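Local coordinates for protein DsbA-like disulfide oxidoreductase (Wolbachia endosymbiont of Drosophila melanogaster, PDB 6EEZ) that catalyses thiol-disulfide exchange and acts as a disulfide isomerase, probably rearranging disulfides in substrate proteins through a thioredoxin-like fold, at residues 12-26 against 143-155. Residues are numbered along the deposited sequence; the frame is centred on the assembly and turned at random.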
ATOM      1  N   LYS A  12       5.769  16.593   9.899  1.00 39.34           N
ATOM      2  CA  LYS A  12       6.530  15.555   9.191  1.00 39.09           C
ATOM      3  C   LYS A  12       5.886  15.241   7.838  1.00 37.71           C
ATOM      4  O   LYS A  12       6.579  15.119   6.832  1.00 37.18           O
ATOM      5  CB  LYS A  12       6.648  14.248  10.000  1.00 38.66           C
ATOM      6  CG  LYS A  12       7.592  14.282  11.208  1.00 39.63           C
ATOM      7  CD  LYS A  12       7.736  12.876  11.851  1.00 38.89           C
ATOM      8  CE  LYS A  12       8.839  12.852  12.889  1.00 40.15           C
ATOM      9  NZ  LYS A  12       8.648  11.686  13.803  1.00 39.84           N
ATOM     10  N   ILE A  13       4.564  15.109   7.815  1.00 36.76           N
ATOM     11  CA  ILE A  13       3.855  14.863   6.556  1.00 35.37           C
ATOM     12  C   ILE A  13       4.174  15.998   5.566  1.00 35.16           C
ATOM     13  O   ILE A  13       4.525  15.720   4.428  1.00 34.30           O
ATOM     14  CB  ILE A  13       2.327  14.687   6.794  1.00 34.51           C
ATOM     15  CG1 ILE A  13       2.066  13.358   7.515  1.00 33.80           C
ATOM     16  CG2 ILE A  13       1.531  14.693   5.460  1.00 33.35           C
ATOM     17  CD1 ILE A  13       0.625  13.153   7.995  1.00 33.24           C
ATOM     18  N   SER A  14       4.140  17.260   5.993  1.00 39.46           N
ATOM     19  CA  SER A  14       4.563  18.341   5.097  1.00 40.47           C
ATOM     20  C   SER A  14       6.015  18.175   4.631  1.00 40.46           C
ATOM     21  O   SER A  14       6.315  18.397   3.455  1.00 40.23           O
ATOM     22  CB  SER A  14       4.401  19.719   5.759  1.00 43.04           C
ATOM     23  OG  SER A  14       3.033  19.992   6.008  1.00 43.47           O
ATOM     24  N   GLN A  15       6.916  17.787   5.536  1.00 38.14           N
ATOM     25  CA  GLN A  15       8.335  17.634   5.152  1.00 38.92           C
ATOM     26  C   GLN A  15       8.502  16.554   4.087  1.00 38.51           C
ATOM     27  O   GLN A  15       9.261  16.718   3.135  1.00 38.37           O
ATOM     28  CB  GLN A  15       9.229  17.297   6.359  1.00 39.89           C
ATOM     29  CG  GLN A  15      10.669  17.035   5.946  1.00 41.06           C
ATOM     30  CD  GLN A  15      11.598  16.682   7.094  1.00 41.96           C
ATOM     31  OE1 GLN A  15      11.239  16.769   8.264  1.00 42.02           O
ATOM     32  NE2 GLN A  15      12.809  16.270   6.750  1.00 42.27           N
ATOM     33  N   TYR A  16       7.802  15.446   4.267  1.00 36.60           N
ATOM     34  CA  TYR A  16       7.909  14.303   3.354  1.00 36.25           C
ATOM     35  C   TYR A  16       6.778  14.238   2.321  1.00 35.52           C
ATOM     36  O   TYR A  16       6.514  13.175   1.751  1.00 34.63           O
ATOM     37  CB  TYR A  16       7.957  13.011   4.165  1.00 35.43           C
ATOM     38  CG  TYR A  16       9.208  12.929   4.987  1.00 36.39           C
ATOM     39  CD1 TYR A  16      10.432  12.673   4.378  1.00 36.74           C
ATOM     40  CD2 TYR A  16       9.190  13.142   6.354  1.00 36.86           C
ATOM     41  CE1 TYR A  16      11.622  12.625   5.113  1.00 37.48           C
ATOM     42  CE2 TYR A  16      10.385  13.082   7.107  1.00 37.45           C
ATOM     43  CZ  TYR A  16      11.592  12.826   6.472  1.00 37.70           C
ATOM     44  OH  TYR A  16      12.777  12.754   7.187  1.00 38.34           O
ATOM     45  N   LYS A  17       6.124  15.369   2.059  1.00 38.25           N
ATOM     46  CA  LYS A  17       4.933  15.354   1.210  1.00 37.67           C
ATOM     47  C   LYS A  17       5.265  14.886  -0.211  1.00 37.70           C
ATOM     48  O   LYS A  17       4.475  14.191  -0.818  1.00 37.32           O
ATOM     49  CB  LYS A  17       4.260  16.725   1.178  1.00 38.24           C
ATOM     50  CG  LYS A  17       5.000  17.785   0.401  1.00 39.60           C
ATOM     51  CD  LYS A  17       4.353  19.160   0.586  1.00 40.92           C
ATOM     52  CE  LYS A  17       5.234  20.254   0.027  1.00 43.03           C
ATOM     53  NZ  LYS A  17       5.160  20.319  -1.467  1.00 43.81           N
ATOM     54  N   ASP A  18       6.433  15.237  -0.736  1.00 40.53           N
ATOM     55  CA  ASP A  18       6.825  14.785  -2.073  1.00 40.89           C
ATOM     56  C   ASP A  18       6.972  13.276  -2.135  1.00 39.50           C
ATOM     57  O   ASP A  18       6.738  12.658  -3.165  1.00 39.33           O
ATOM     58  CB  ASP A  18       8.142  15.443  -2.504  1.00 42.96           C
ATOM     59  CG  ASP A  18       7.981  16.938  -2.807  1.00 44.76           C
ATOM     60  OD1 ASP A  18       6.837  17.376  -3.067  1.00 44.62           O
ATOM     61  OD2 ASP A  18       8.996  17.665  -2.809  1.00 46.33           O
ATOM     62  N   GLN A  19       7.388  12.689  -1.025  1.00 37.48           N
ATOM     63  CA  GLN A  19       7.592  11.262  -0.971  1.00 36.67           C
ATOM     64  C   GLN A  19       6.261  10.558  -0.711  1.00 35.50           C
ATOM     65  O   GLN A  19       5.865   9.710  -1.499  1.00 35.47           O
ATOM     66  CB  GLN A  19       8.626  10.908   0.092  1.00 36.89           C
ATOM     67  CG  GLN A  19      10.047  11.256  -0.307  1.00 38.38           C
ATOM     68  CD  GLN A  19      10.326  12.764  -0.305  1.00 39.70           C
ATOM     69  OE1 GLN A  19      10.020  13.471   0.669  1.00 40.20           O
ATOM     70  NE2 GLN A  19      10.894  13.261  -1.400  1.00 40.65           N
ATOM     71  N   ILE A  20       5.577  10.928   0.375  1.00 33.04           N
ATOM     72  CA  ILE A  20       4.259  10.391   0.706  1.00 32.25           C
ATOM     73  C   ILE A  20       3.275  10.414  -0.479  1.00 32.13           C
ATOM     74  O   ILE A  20       2.589   9.434  -0.734  1.00 31.48           O
ATOM     75  CB  ILE A  20       3.631  11.176   1.879  1.00 32.79           C
ATOM     76  CG1 ILE A  20       4.458  10.973   3.144  1.00 33.41           C
ATOM     77  CG2 ILE A  20       2.196  10.737   2.152  1.00 31.79           C
ATOM     78  CD1 ILE A  20       4.101  11.920   4.251  1.00 34.81           C
ATOM     79  N   PHE A  21       3.196  11.531  -1.187  1.00 34.53           N
ATOM     80  CA  PHE A  21       2.222  11.644  -2.264  1.00 34.49           C
ATOM     81  C   PHE A  21       2.882  11.480  -3.627  1.00 35.40           C
ATOM     82  O   PHE A  21       2.352  11.938  -4.616  1.00 35.93           O
ATOM     83  CB  PHE A  21       1.466  12.970  -2.137  1.00 34.84           C
ATOM     84  CG  PHE A  21       0.800  13.137  -0.785  1.00 34.43           C
ATOM     85  CD1 PHE A  21      -0.362  12.444  -0.480  1.00 33.10           C
ATOM     86  CD2 PHE A  21       1.363  13.954   0.192  1.00 35.47           C
ATOM     87  CE1 PHE A  21      -0.961  12.562   0.766  1.00 33.16           C
ATOM     88  CE2 PHE A  21       0.772  14.081   1.447  1.00 35.61           C
ATOM     89  CZ  PHE A  21      -0.392  13.385   1.736  1.00 34.42           C
ATOM     90  N   ASP A  22       4.030  10.800  -3.667  1.00 35.99           N
ATOM     91  CA  ASP A  22       4.696  10.428  -4.929  1.00 36.92           C
ATOM     92  C   ASP A  22       3.701   9.787  -5.924  1.00 36.78           C
ATOM     93  O   ASP A  22       2.961   8.867  -5.575  1.00 36.30           O
ATOM     94  CB  ASP A  22       5.870   9.468  -4.645  1.00 37.36           C
ATOM     95  CG  ASP A  22       6.749   9.183  -5.880  1.00 38.79           C
ATOM     96  OD1 ASP A  22       6.225   8.866  -6.968  1.00 39.58           O
ATOM     97  OD2 ASP A  22       7.983   9.253  -5.758  1.00 39.06           O
ATOM     98  N   LEU A  23       3.699  10.279  -7.161  1.00 41.91           N
ATOM     99  CA  LEU A  23       2.708   9.869  -8.144  1.00 42.07           C
ATOM    100  C   LEU A  23       3.079   8.582  -8.889  1.00 42.81           C
ATOM    101  O   LEU A  23       2.254   8.031  -9.589  1.00 43.25           O
ATOM    102  CB  LEU A  23       2.475  11.004  -9.158  1.00 43.16           C
ATOM    103  CG  LEU A  23       1.689  12.259  -8.733  1.00 43.56           C
ATOM    104  CD1 LEU A  23       0.435  11.903  -7.963  1.00 42.28           C
ATOM    105  CD2 LEU A  23       2.537  13.210  -7.901  1.00 44.02           C
ATOM    106  N   THR A  24       4.305   8.095  -8.739  1.00 38.56           N
ATOM    107  CA  THR A  24       4.749   6.903  -9.469  1.00 39.41           C
ATOM    108  C   THR A  24       4.345   5.586  -8.788  1.00 38.96           C
ATOM    109  O   THR A  24       4.651   4.497  -9.281  1.00 39.92           O
ATOM    110  CB  THR A  24       6.271   6.877  -9.642  1.00 40.20           C
ATOM    111  OG1 THR A  24       6.882   6.744  -8.364  1.00 39.28           O
ATOM    112  CG2 THR A  24       6.781   8.142 -10.297  1.00 41.09           C
ATOM    113  N   TYR A  25       3.651   5.679  -7.667  1.00 35.68           N
ATOM    114  CA  TYR A  25       3.242   4.490  -6.925  1.00 35.54           C
ATOM    115  C   TYR A  25       1.807   4.124  -7.271  1.00 35.39           C
ATOM    116  O   TYR A  25       1.067   4.979  -7.712  1.00 35.28           O
ATOM    117  CB  TYR A  25       3.394   4.719  -5.413  1.00 34.60           C
ATOM    118  CG  TYR A  25       4.811   4.578  -4.942  1.00 35.21           C
ATOM    119  CD1 TYR A  25       5.338   3.330  -4.622  1.00 36.29           C
ATOM    120  CD2 TYR A  25       5.639   5.692  -4.825  1.00 34.75           C
ATOM    121  CE1 TYR A  25       6.661   3.202  -4.191  1.00 36.31           C
ATOM    122  CE2 TYR A  25       6.941   5.578  -4.397  1.00 35.09           C
ATOM    123  CZ  TYR A  25       7.458   4.333  -4.077  1.00 35.59           C
ATOM    124  OH  TYR A  25       8.775   4.235  -3.646  1.00 35.54           O
ATOM    125  N   PRO A  26       1.409   2.863  -7.062  1.00 35.44           N
ATOM    126  CA  PRO A  26       0.067   2.457  -7.504  1.00 35.37           C
ATOM    127  C   PRO A  26      -1.020   3.112  -6.685  1.00 34.02           C
ATOM    128  O   PRO A  26      -0.841   3.246  -5.466  1.00 33.29           O
ATOM    129  CB  PRO A  26       0.043   0.923  -7.286  1.00 36.13           C
ATOM    130  CG  PRO A  26       1.454   0.524  -7.097  1.00 36.86           C
ATOM    131  CD  PRO A  26       2.156   1.735  -6.490  1.00 36.01           C
ATOM    132  N   MET A 143      11.713   1.474  -5.713  1.00 43.30           N
ATOM    133  CA  MET A 143      10.436   1.873  -5.114  1.00 42.09           C
ATOM    134  C   MET A 143      10.263   1.286  -3.724  1.00 41.02           C
ATOM    135  O   MET A 143       9.717   1.937  -2.839  1.00 39.52           O
ATOM    136  CB  MET A 143       9.257   1.455  -6.003  1.00 42.75           C
ATOM    137  CG  MET A 143       9.101   2.287  -7.272  1.00 43.39           C
ATOM    138  SD  MET A 143       7.863   1.614  -8.424  1.00 43.18           S
ATOM    139  CE  MET A 143       6.359   2.019  -7.544  1.00 42.12           C
ATOM    140  N   ILE A 144      10.714   0.055  -3.528  1.00 42.89           N
ATOM    141  CA  ILE A 144      10.531  -0.605  -2.245  1.00 41.90           C
ATOM    142  C   ILE A 144      11.499  -0.005  -1.225  1.00 40.77           C
ATOM    143  O   ILE A 144      11.149   0.199  -0.064  1.00 39.13           O
ATOM    144  CB  ILE A 144      10.730  -2.125  -2.361  1.00 42.69           C
ATOM    145  CG1 ILE A 144       9.486  -2.748  -3.008  1.00 43.48           C
ATOM    146  CG2 ILE A 144      11.009  -2.752  -0.987  1.00 40.75           C
ATOM    147  CD1 ILE A 144       9.540  -4.230  -3.179  1.00 44.21           C
ATOM    148  N   ASN A 145      12.710   0.291  -1.664  1.00 41.41           N
ATOM    149  CA  ASN A 145      13.679   0.913  -0.784  1.00 40.54           C
ATOM    150  C   ASN A 145      13.185   2.279  -0.353  1.00 39.63           C
ATOM    151  O   ASN A 145      13.322   2.662   0.820  1.00 38.60           O
ATOM    152  CB  ASN A 145      15.039   1.034  -1.467  1.00 41.71           C
ATOM    153  CG  ASN A 145      15.767  -0.283  -1.533  1.00 42.23           C
ATOM    154  OD1 ASN A 145      15.507  -1.189  -0.736  1.00 41.35           O
ATOM    155  ND2 ASN A 145      16.697  -0.400  -2.479  1.00 43.62           N
ATOM    156  N   ASN A 146      12.578   3.007  -1.288  1.00 40.67           N
ATOM    157  CA  ASN A 146      12.121   4.347  -0.974  1.00 39.77           C
ATOM    158  C   ASN A 146      10.975   4.291   0.006  1.00 38.66           C
ATOM    159  O   ASN A 146      10.898   5.132   0.887  1.00 37.86           O
ATOM    160  CB  ASN A 146      11.743   5.111  -2.243  1.00 39.79           C
ATOM    161  CG  ASN A 146      12.964   5.640  -2.988  1.00 40.40           C
ATOM    162  OD1 ASN A 146      14.071   5.729  -2.432  1.00 40.79           O
ATOM    163  ND2 ASN A 146      12.774   6.002  -4.243  1.00 40.79           N
ATOM    164  N   SER A 147      10.122   3.272  -0.087  1.00 36.61           N
ATOM    165  CA  SER A 147       9.032   3.127   0.883  1.00 34.93           C
ATOM    166  C   SER A 147       9.541   2.716   2.254  1.00 33.62           C
ATOM    167  O   SER A 147       9.016   3.172   3.277  1.00 31.62           O
ATOM    168  CB  SER A 147       8.006   2.100   0.410  1.00 34.72           C
ATOM    169  OG  SER A 147       7.290   2.571  -0.707  1.00 35.62           O
ATOM    170  N   ARG A 148      10.545   1.844   2.296  1.00 39.60           N
ATOM    171  CA  ARG A 148      11.108   1.438   3.569  1.00 38.28           C
ATOM    172  C   ARG A 148      11.730   2.635   4.297  1.00 38.72           C
ATOM    173  O   ARG A 148      11.556   2.801   5.500  1.00 36.71           O
ATOM    174  CB  ARG A 148      12.160   0.348   3.373  1.00 39.04           C
ATOM    175  CG  ARG A 148      11.576  -1.011   3.056  1.00 38.98           C
ATOM    176  CD  ARG A 148      12.684  -1.967   2.636  1.00 40.57           C
ATOM    177  NE  ARG A 148      12.259  -3.360   2.783  1.00 40.07           N
ATOM    178  CZ  ARG A 148      12.964  -4.399   2.357  1.00 41.49           C
ATOM    179  NH1 ARG A 148      14.126  -4.198   1.740  1.00 43.40           N
ATOM    180  NH2 ARG A 148      12.512  -5.637   2.561  1.00 41.31           N
ATOM    181  N   LEU A 149      12.467   3.461   3.565  1.00 42.93           N
ATOM    182  CA  LEU A 149      13.085   4.638   4.159  1.00 43.78           C
ATOM    183  C   LEU A 149      12.010   5.618   4.643  1.00 42.93           C
ATOM    184  O   LEU A 149      12.163   6.249   5.700  1.00 42.93           O
ATOM    185  CB  LEU A 149      14.020   5.309   3.157  1.00 45.52           C
ATOM    186  CG  LEU A 149      15.398   4.662   3.045  1.00 46.30           C
ATOM    187  CD1 LEU A 149      16.090   5.037   1.736  1.00 47.79           C
ATOM    188  CD2 LEU A 149      16.275   5.069   4.228  1.00 46.33           C
ATOM    189  N   LEU A 150      10.920   5.728   3.876  1.00 36.59           N
ATOM    190  CA  LEU A 150       9.824   6.589   4.263  1.00 35.31           C
ATOM    191  C   LEU A 150       9.189   6.091   5.551  1.00 32.56           C
ATOM    192  O   LEU A 150       8.934   6.889   6.459  1.00 31.75           O
ATOM    193  CB  LEU A 150       8.762   6.682   3.155  1.00 34.61           C
ATOM    194  CG  LEU A 150       7.635   7.683   3.413  1.00 31.97           C
ATOM    195  CD1 LEU A 150       8.184   9.064   3.721  1.00 32.81           C
ATOM    196  CD2 LEU A 150       6.710   7.762   2.199  1.00 30.59           C
ATOM    197  N   VAL A 151       8.903   4.787   5.634  1.00 34.20           N
ATOM    198  CA  VAL A 151       8.450   4.210   6.902  1.00 31.86           C
ATOM    199  C   VAL A 151       9.439   4.543   8.034  1.00 32.76           C
ATOM    200  O   VAL A 151       9.005   4.888   9.125  1.00 31.50           O
ATOM    201  CB  VAL A 151       8.264   2.679   6.818  1.00 30.74           C
ATOM    202  CG1 VAL A 151       8.065   2.095   8.213  1.00 29.53           C
ATOM    203  CG2 VAL A 151       7.078   2.306   5.871  1.00 30.04           C
ATOM    204  N   ARG A 152      10.746   4.441   7.789  1.00 35.55           N
ATOM    205  CA  ARG A 152      11.720   4.802   8.823  1.00 36.59           C
ATOM    206  C   ARG A 152      11.581   6.288   9.192  1.00 38.02           C
ATOM    207  O   ARG A 152      11.541   6.630  10.367  1.00 37.95           O
ATOM    208  CB  ARG A 152      13.164   4.525   8.383  1.00 38.36           C
ATOM    209  CG  ARG A 152      13.504   3.068   8.138  1.00 37.54           C
ATOM    210  CD  ARG A 152      13.719   2.293   9.431  1.00 36.80           C
ATOM    211  NE  ARG A 152      14.834   2.761  10.254  1.00 38.00           N
ATOM    212  CZ  ARG A 152      16.089   2.310  10.177  1.00 40.16           C
ATOM    213  NH1 ARG A 152      16.418   1.395   9.284  1.00 40.92           N
ATOM    214  NH2 ARG A 152      17.033   2.780  10.995  1.00 42.67           N
ATOM    215  N   ASP A 153      11.494   7.156   8.186  1.00 35.54           N
ATOM    216  CA  ASP A 153      11.448   8.608   8.423  1.00 37.01           C
ATOM    217  C   ASP A 153      10.213   9.042   9.197  1.00 35.32           C
ATOM    218  O   ASP A 153      10.244  10.020   9.948  1.00 36.95           O
ATOM    219  CB  ASP A 153      11.493   9.373   7.099  1.00 38.36           C
ATOM    220  CG  ASP A 153      12.846   9.315   6.439  1.00 39.58           C
ATOM    221  OD1 ASP A 153      13.846   9.078   7.154  1.00 40.08           O
ATOM    222  OD2 ASP A 153      12.913   9.501   5.205  1.00 39.67           O
ATOM    223  N   LEU A 154       9.131   8.305   9.021  1.00 33.73           N
ATOM    224  CA  LEU A 154       7.889   8.618   9.692  1.00 31.27           C
ATOM    225  C   LEU A 154       7.891   8.011  11.081  1.00 31.39           C
ATOM    226  O   LEU A 154       7.030   8.317  11.883  1.00 30.32           O
ATOM    227  CB  LEU A 154       6.687   8.119   8.860  1.00 28.85           C
ATOM    228  CG  LEU A 154       6.388   8.907   7.565  1.00 28.88           C
ATOM    229  CD1 LEU A 154       5.295   8.252   6.738  1.00 27.85           C
ATOM    230  CD2 LEU A 154       6.004  10.348   7.872  1.00 29.57           C
ATOM    231  N   GLY A 155       8.851   7.124  11.354  1.00 33.19           N
ATOM    232  CA  GLY A 155       9.084   6.607  12.695  1.00 35.77           C
ATOM    233  C   GLY A 155       8.002   5.756  13.342  1.00 35.93           C
ATOM    234  O   GLY A 155       8.032   5.525  14.548  1.00 37.83           O
TER
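Met-143 O is gripped by two donors: Tyr-25 OH reaches it at 2.6 Å, and the backbone N of Ser-147 at 3.1 Å. The phenol hydroxyl approaches in the carbonyl plane, on a lone pair, with a C=O...O angle of 114°, and Met-143 O lies in plane at the edge of the Tyr-25 ring. The two side chains run past one another in opposite directions. Met-143 bends at its last torsion, which carries CE back to 3.4 Å from Tyr-25 CD1, obliquely to the ring, while SD makes a Met-aromatic contact. Arg-69, on strand 65-70, adds a cation-pi contact to the same ring and hydrogen-bonds to Ser-147 OG. In the loop before Tyr-25, Asp-22 OD1 accepts from Thr-24 N, an Asx turn, and from Thr-24 OG1. In this thioredoxin-like fold the last turn of helix 3-15, helix 17-20 and the loop into strand 27-29 lie along the C-terminal two-thirds of helix 137-154, packed on the central sheet. Leu-150 fills the middle: its CG stands anti to the backbone N (chi1 -174°), spreading CD1 toward the CB atoms of Tyr-16 and Gln-19 and CD2 to 4.0 Å from Ile-20 CG1. Ile-20 CD1 also meets Leu-154 CD2 at 4.4 Å, and both residues touch Ile-163 of strand 161-164. At the far end Asp-153 CB lies over one face of the Tyr-16 ring, toward its rim, 3.9 Å from the centroid (CH-pi), with OD2 3.4 Å from Tyr-16 CE1 and the carboxylate plane nearly parallel to the ring, 17° apart; Gln-15 CG lies over the opposite face.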